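PDB 5VM8: ribosomal RNA small subunit methyltransferase E from Neisseria gonorrhoeae, which probably methylates the N3 position of a specific uridine in 16S ribosomal RNA, taking the methyl group from S-adenosyl methionine. Local coordinates for residues K103-G108 and I141-Q146; R96-L101 and Q137-S142. All coordinates share one frame; numbering follows the deposited sequence.

Contact 1 (K103-G108 and I141-Q146)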
loop_
_atom_site.group_PDB
_atom_site.type_symbol
_atom_site.label_atom_id
_atom_site.label_comp_id
_atom_site.label_asym_id
_atom_site.label_seq_id
_atom_site.Cartn_x
_atom_site.Cartn_y
_atom_site.Cartn_z
ATOM N N LYS A 103 4.554 3.959 -4.569
ATOM C CA LYS A 103 5.459 2.988 -5.178
ATOM C C LYS A 103 5.468 1.676 -4.411
ATOM O O LYS A 103 5.649 0.611 -5.011
ATOM C CB LYS A 103 6.875 3.555 -5.296
ATOM C CG LYS A 103 7.104 4.367 -6.577
ATOM C CD LYS A 103 6.145 5.539 -6.637
ATOM C CE LYS A 103 6.358 6.408 -7.830
ATOM N NZ LYS A 103 5.556 5.854 -8.971
ATOM N N SER A 104 5.261 1.729 -3.091
ATOM C CA SER A 104 5.209 0.512 -2.304
ATOM C C SER A 104 4.012 -0.351 -2.712
ATOM O O SER A 104 4.089 -1.591 -2.656
ATOM C CB SER A 104 5.226 0.866 -0.798
ATOM O OG SER A 104 3.941 1.132 -0.280
ATOM N N VAL A 105 2.909 0.285 -3.122
ATOM C CA VAL A 105 1.756 -0.438 -3.662
ATOM C C VAL A 105 2.093 -1.054 -5.016
ATOM O O VAL A 105 1.754 -2.209 -5.283
ATOM C CB VAL A 105 0.528 0.493 -3.758
ATOM C CG1 VAL A 105 -0.601 -0.191 -4.522
ATOM C CG2 VAL A 105 0.054 0.910 -2.342
ATOM N N GLU A 106 2.747 -0.295 -5.901
ATOM C CA GLU A 106 3.180 -0.874 -7.168
ATOM C C GLU A 106 4.093 -2.065 -6.931
ATOM O O GLU A 106 4.051 -3.037 -7.693
ATOM C CB GLU A 106 3.914 0.143 -8.045
ATOM C CG GLU A 106 3.083 1.332 -8.519
ATOM C CD GLU A 106 3.960 2.422 -9.154
ATOM O OE1 GLU A 106 4.919 2.080 -9.885
ATOM O OE2 GLU A 106 3.768 3.605 -8.853
ATOM N N LEU A 107 4.921 -2.013 -5.880
ATOM C CA LEU A 107 5.852 -3.094 -5.582
ATOM C C LEU A 107 5.216 -4.208 -4.758
ATOM O O LEU A 107 5.919 -5.140 -4.365
ATOM C CB LEU A 107 7.078 -2.548 -4.866
ATOM C CG LEU A 107 7.841 -1.533 -5.712
ATOM C CD1 LEU A 107 8.808 -0.730 -4.874
ATOM C CD2 LEU A 107 8.601 -2.241 -6.843
ATOM N N GLY A 108 3.920 -4.127 -4.473
ATOM C CA GLY A 108 3.180 -5.256 -3.961
ATOM C C GLY A 108 3.029 -5.344 -2.458
ATOM O O GLY A 108 2.671 -6.419 -1.958
ATOM N N ILE A 141 -5.429 3.437 -3.501
ATOM C CA ILE A 141 -6.454 2.909 -4.392
ATOM C C ILE A 141 -6.091 3.191 -5.844
ATOM O O ILE A 141 -6.201 2.317 -6.721
ATOM C CB ILE A 141 -7.814 3.515 -4.010
ATOM C CG1 ILE A 141 -8.315 2.867 -2.719
ATOM C CG2 ILE A 141 -8.825 3.397 -5.162
ATOM C CD1 ILE A 141 -9.417 3.650 -2.035
ATOM N N SER A 142 -5.649 4.418 -6.116
ATOM C CA SER A 142 -5.247 4.784 -7.466
ATOM C C SER A 142 -4.088 3.922 -7.948
ATOM O O SER A 142 -4.061 3.506 -9.116
ATOM C CB SER A 142 -4.865 6.258 -7.507
ATOM O OG SER A 142 -6.033 7.049 -7.434
ATOM N N ALA A 143 -3.137 3.631 -7.058
ATOM C CA ALA A 143 -1.986 2.826 -7.439
ATOM C C ALA A 143 -2.402 1.407 -7.759
ATOM O O ALA A 143 -1.800 0.772 -8.630
ATOM C CB ALA A 143 -0.921 2.838 -6.332
ATOM N N CYS A 144 -3.458 0.917 -7.107
ATOM C CA CYS A 144 -3.991 -0.390 -7.464
ATOM C C CYS A 144 -4.672 -0.354 -8.827
ATOM O O CYS A 144 -4.532 -1.291 -9.627
ATOM C CB CYS A 144 -4.955 -0.880 -6.386
ATOM S SG CYS A 144 -4.120 -1.254 -4.815
ATOM N N GLU A 145 -5.417 0.714 -9.099
ATOM C CA GLU A 145 -6.051 0.866 -10.403
ATOM C C GLU A 145 -5.021 0.874 -11.532
ATOM O O GLU A 145 -5.255 0.281 -12.595
ATOM C CB GLU A 145 -6.916 2.130 -10.423
ATOM C CG GLU A 145 -8.155 2.071 -9.518
ATOM C CD GLU A 145 -8.955 3.386 -9.478
ATOM O OE1 GLU A 145 -8.402 4.453 -9.823
ATOM O OE2 GLU A 145 -10.146 3.354 -9.101
ATOM N N GLN A 146 -3.877 1.534 -11.317
ATOM C CA GLN A 146 -2.847 1.651 -12.349
ATOM C C GLN A 146 -1.999 0.378 -12.489
ATOM O O GLN A 146 -1.716 -0.074 -13.603
ATOM C CB GLN A 146 -1.942 2.850 -12.022
ATOM C CG GLN A 146 -0.678 2.984 -12.887
ATOM C CD GLN A 146 0.498 2.133 -12.386
ATOM O OE1 GLN A 146 0.714 2.003 -11.184
ATOM N NE2 GLN A 146 1.243 1.528 -13.321
HETATM O O HOH W 1 0.898 4.063 -9.361
#
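With CG1 set anti to the backbone N (chi1 171°), Val105 extends one methyl toward helix 128-147, where it meets Ala143 CB at 3.5 Å. The same Val105 CG1 lies 3.7 Å from Cys144 SG. Val105 and Cys144 also both touch Pro153, in the loop after helix 128-147. The setting is the RNA methyltransferase domain of the knotted SPOUT family: helix 94-106 ends here, and Gly108 stops it in a Schellman motif, its positive phi of 95° accompanying a bond from Gly108 N to Val105 O. That carbonyl is also used by Arg149. On the more open flank, Gln146 sets CG anti to its backbone N, then bends at chi2, and its side chain crosses that of Glu106 at about a right angle, with Gln146 OE1 3.6 Å from Glu106 CG. Amide and carboxylate planes differ by 73°. A water joins the two groups, donating to Glu106 OE2 (3.0 Å) and to Gln146 OE1 (2.8 Å). Glu106 OE2 is gripped a second time, through its syn lone pair, by Lys103 NZ at 2.9 Å in a salt bridge one turn back along the helix.

Contact 2 (R96-L101 and Q137-S142)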
loop_
_atom_site.group_PDB
_atom_site.type_symbol
_atom_site.label_atom_id
_atom_site.label_comp_id
_atom_site.label_asym_id
_atom_site.label_seq_id
_atom_site.Cartn_x
_atom_site.Cartn_y
_atom_site.Cartn_z
ATOM N N ARG A 96 7.512 12.808 0.057
ATOM C CA ARG A 96 8.216 11.645 0.571
ATOM C C ARG A 96 7.229 10.566 1.011
ATOM O O ARG A 96 7.409 9.383 0.708
ATOM C CB ARG A 96 9.107 12.073 1.725
ATOM C CG ARG A 96 9.901 10.943 2.309
ATOM C CD ARG A 96 10.841 11.510 3.340
ATOM N NE ARG A 96 11.696 10.486 3.901
ATOM C CZ ARG A 96 13.019 10.554 3.883
ATOM N NH1 ARG A 96 13.609 11.605 3.331
ATOM N NH2 ARG A 96 13.741 9.588 4.428
ATOM N N MET A 97 6.145 10.976 1.659
ATOM C CA MET A 97 5.104 10.053 2.070
ATOM C C MET A 97 4.312 9.526 0.877
ATOM O O MET A 97 4.027 8.325 0.785
ATOM C CB MET A 97 4.178 10.790 3.035
ATOM C CG MET A 97 3.232 9.922 3.813
ATOM S SD MET A 97 4.141 8.851 4.889
ATOM C CE MET A 97 2.821 7.808 5.456
ATOM N N ASP A 98 3.892 10.433 -0.013
ATOM C CA ASP A 98 3.052 10.067 -1.154
ATOM C C ASP A 98 3.762 9.074 -2.074
ATOM O O ASP A 98 3.163 8.090 -2.514
ATOM C CB ASP A 98 2.644 11.336 -1.916
ATOM C CG ASP A 98 1.759 12.303 -1.079
ATOM O OD1 ASP A 98 1.354 11.982 0.061
ATOM O OD2 ASP A 98 1.507 13.430 -1.561
ATOM N N PHE A 99 5.034 9.344 -2.410
ATOM C CA PHE A 99 5.815 8.415 -3.223
ATOM C C PHE A 99 6.018 7.092 -2.501
ATOM O O PHE A 99 5.928 6.021 -3.113
ATOM C CB PHE A 99 7.163 9.026 -3.607
ATOM C CG PHE A 99 7.057 10.095 -4.651
ATOM C CD1 PHE A 99 6.010 10.092 -5.549
ATOM C CD2 PHE A 99 8.000 11.107 -4.730
ATOM C CE1 PHE A 99 5.905 11.087 -6.520
ATOM C CE2 PHE A 99 7.903 12.104 -5.687
ATOM C CZ PHE A 99 6.852 12.095 -6.583
ATOM N N THR A 100 6.301 7.145 -1.195
ATOM C CA THR A 100 6.442 5.904 -0.460
ATOM C C THR A 100 5.166 5.083 -0.594
ATOM O O THR A 100 5.207 3.914 -0.986
ATOM C CB THR A 100 6.781 6.182 1.016
ATOM O OG1 THR A 100 8.087 6.765 1.119
ATOM C CG2 THR A 100 6.783 4.894 1.789
ATOM N N LEU A 101 4.018 5.721 -0.384
ATOM C CA LEU A 101 2.752 5.001 -0.420
ATOM C C LEU A 101 2.458 4.483 -1.824
ATOM O O LEU A 101 2.033 3.335 -1.998
ATOM C CB LEU A 101 1.629 5.906 0.091
ATOM C CG LEU A 101 1.634 6.096 1.618
ATOM C CD1 LEU A 101 0.788 7.279 2.054
ATOM C CD2 LEU A 101 1.116 4.832 2.312
ATOM N N GLN A 137 -5.328 6.811 1.717
ATOM C CA GLN A 137 -6.086 5.668 1.239
ATOM C C GLN A 137 -6.378 5.802 -0.253
ATOM O O GLN A 137 -6.266 4.824 -1.000
ATOM C CB GLN A 137 -7.376 5.528 2.048
ATOM C CG GLN A 137 -8.027 4.167 1.944
ATOM C CD GLN A 137 -7.231 3.083 2.669
ATOM O OE1 GLN A 137 -7.078 3.132 3.896
ATOM N NE2 GLN A 137 -6.720 2.103 1.914
ATOM N N GLU A 138 -6.683 7.028 -0.707
ATOM C CA GLU A 138 -6.975 7.292 -2.116
ATOM C C GLU A 138 -5.732 7.135 -2.998
ATOM O O GLU A 138 -5.839 6.702 -4.152
ATOM C CB GLU A 138 -7.593 8.690 -2.283
ATOM N N ILE A 139 -4.548 7.515 -2.502
ATOM C CA ILE A 139 -3.341 7.281 -3.298
ATOM C C ILE A 139 -3.112 5.785 -3.492
ATOM O O ILE A 139 -2.766 5.329 -4.586
ATOM C CB ILE A 139 -2.118 7.964 -2.667
ATOM C CG1 ILE A 139 -2.208 9.477 -2.805
ATOM C CG2 ILE A 139 -0.813 7.444 -3.282
ATOM C CD1 ILE A 139 -1.266 10.206 -1.838
ATOM N N VAL A 140 -3.333 4.999 -2.442
ATOM C CA VAL A 140 -3.186 3.551 -2.541
ATOM C C VAL A 140 -4.183 2.971 -3.545
ATOM O O VAL A 140 -3.850 2.086 -4.341
ATOM C CB VAL A 140 -3.330 2.922 -1.143
ATOM C CG1 VAL A 140 -3.598 1.414 -1.237
ATOM C CG2 VAL A 140 -2.073 3.216 -0.307
ATOM N N ILE A 141 -5.429 3.437 -3.501
ATOM C CA ILE A 141 -6.454 2.909 -4.392
ATOM C C ILE A 141 -6.091 3.191 -5.844
ATOM O O ILE A 141 -6.201 2.317 -6.721
ATOM C CB ILE A 141 -7.814 3.515 -4.010
ATOM C CG1 ILE A 141 -8.315 2.867 -2.719
ATOM C CG2 ILE A 141 -8.825 3.397 -5.162
ATOM C CD1 ILE A 141 -9.417 3.650 -2.035
ATOM N N SER A 142 -5.649 4.418 -6.116
ATOM C CA SER A 142 -5.247 4.784 -7.466
ATOM C C SER A 142 -4.088 3.922 -7.948
ATOM O O SER A 142 -4.061 3.506 -9.116
ATOM C CB SER A 142 -4.865 6.258 -7.507
ATOM O OG SER A 142 -6.033 7.049 -7.434
#
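The carboxylate of Asp98 turns a face to Ile139, whose terminal methyl sits almost squarely above it: Ile139 CD1 is 3.8 Å from Asp98 CG and 3.7 Å from Asp98 OD1. The two side chains cross at about a right angle, so the isoleucine meets the flat group end-on. The charge is met by Arg135, one turn before Ile139 on the same helix, in a salt bridge through Asp98 OD2 that would probably favour the ionised form. The first torsion of Ile139 (-71°) sets CG1 beside its backbone N and sends CG2 anti to that N, and this second branch approaches Leu101, with Ile139 CG2 4.4 Å from Leu101 CB. Deeper in, Leu101 CD2 and Val140 CG2 meet at 4.4 Å. Behind the interface, Arg96 O takes two donors from opposite faces of its plane, Thr100 N and Thr100 OG1, the hydroxyl at 2.7 Å. The short helical segments run in the same general direction, 37° apart, with axes 9.8 Å from each other at closest. Leu101 and Val140 both rest on Ile112 of strand 111-116, Thr100 reaches Leu87 and Gln89 of strand 85-90, and Trp136 of helix 128-147 packs against Met97 and Leu101, so the two helices pack side by side on the parallel sheet of the SPOUT-type RNA methyltransferase domain.

How the contacts relate
From the N terminus, the chain passes through the smaller sheet of the PUA region, then strand 85-90 leads into helix 94-106, which supplies the first segments of both contacts, 96-101 before 103-108. Strand 111-116 follows, and helix 128-147 closes the loops in the same order, contact 2 first and contact 1 about a turn later. The loops therefore cross instead of nesting, as expected for two helices running roughly alongside each other. The helices belong to successive beta-alpha-beta crossovers that share strand 111-116. Ile141 and Ser142 belong to both contacts, and Val105 CG2 of contact 1 touches Val140 CG2 of contact 2 at 3.7 Å, making one continuous seam.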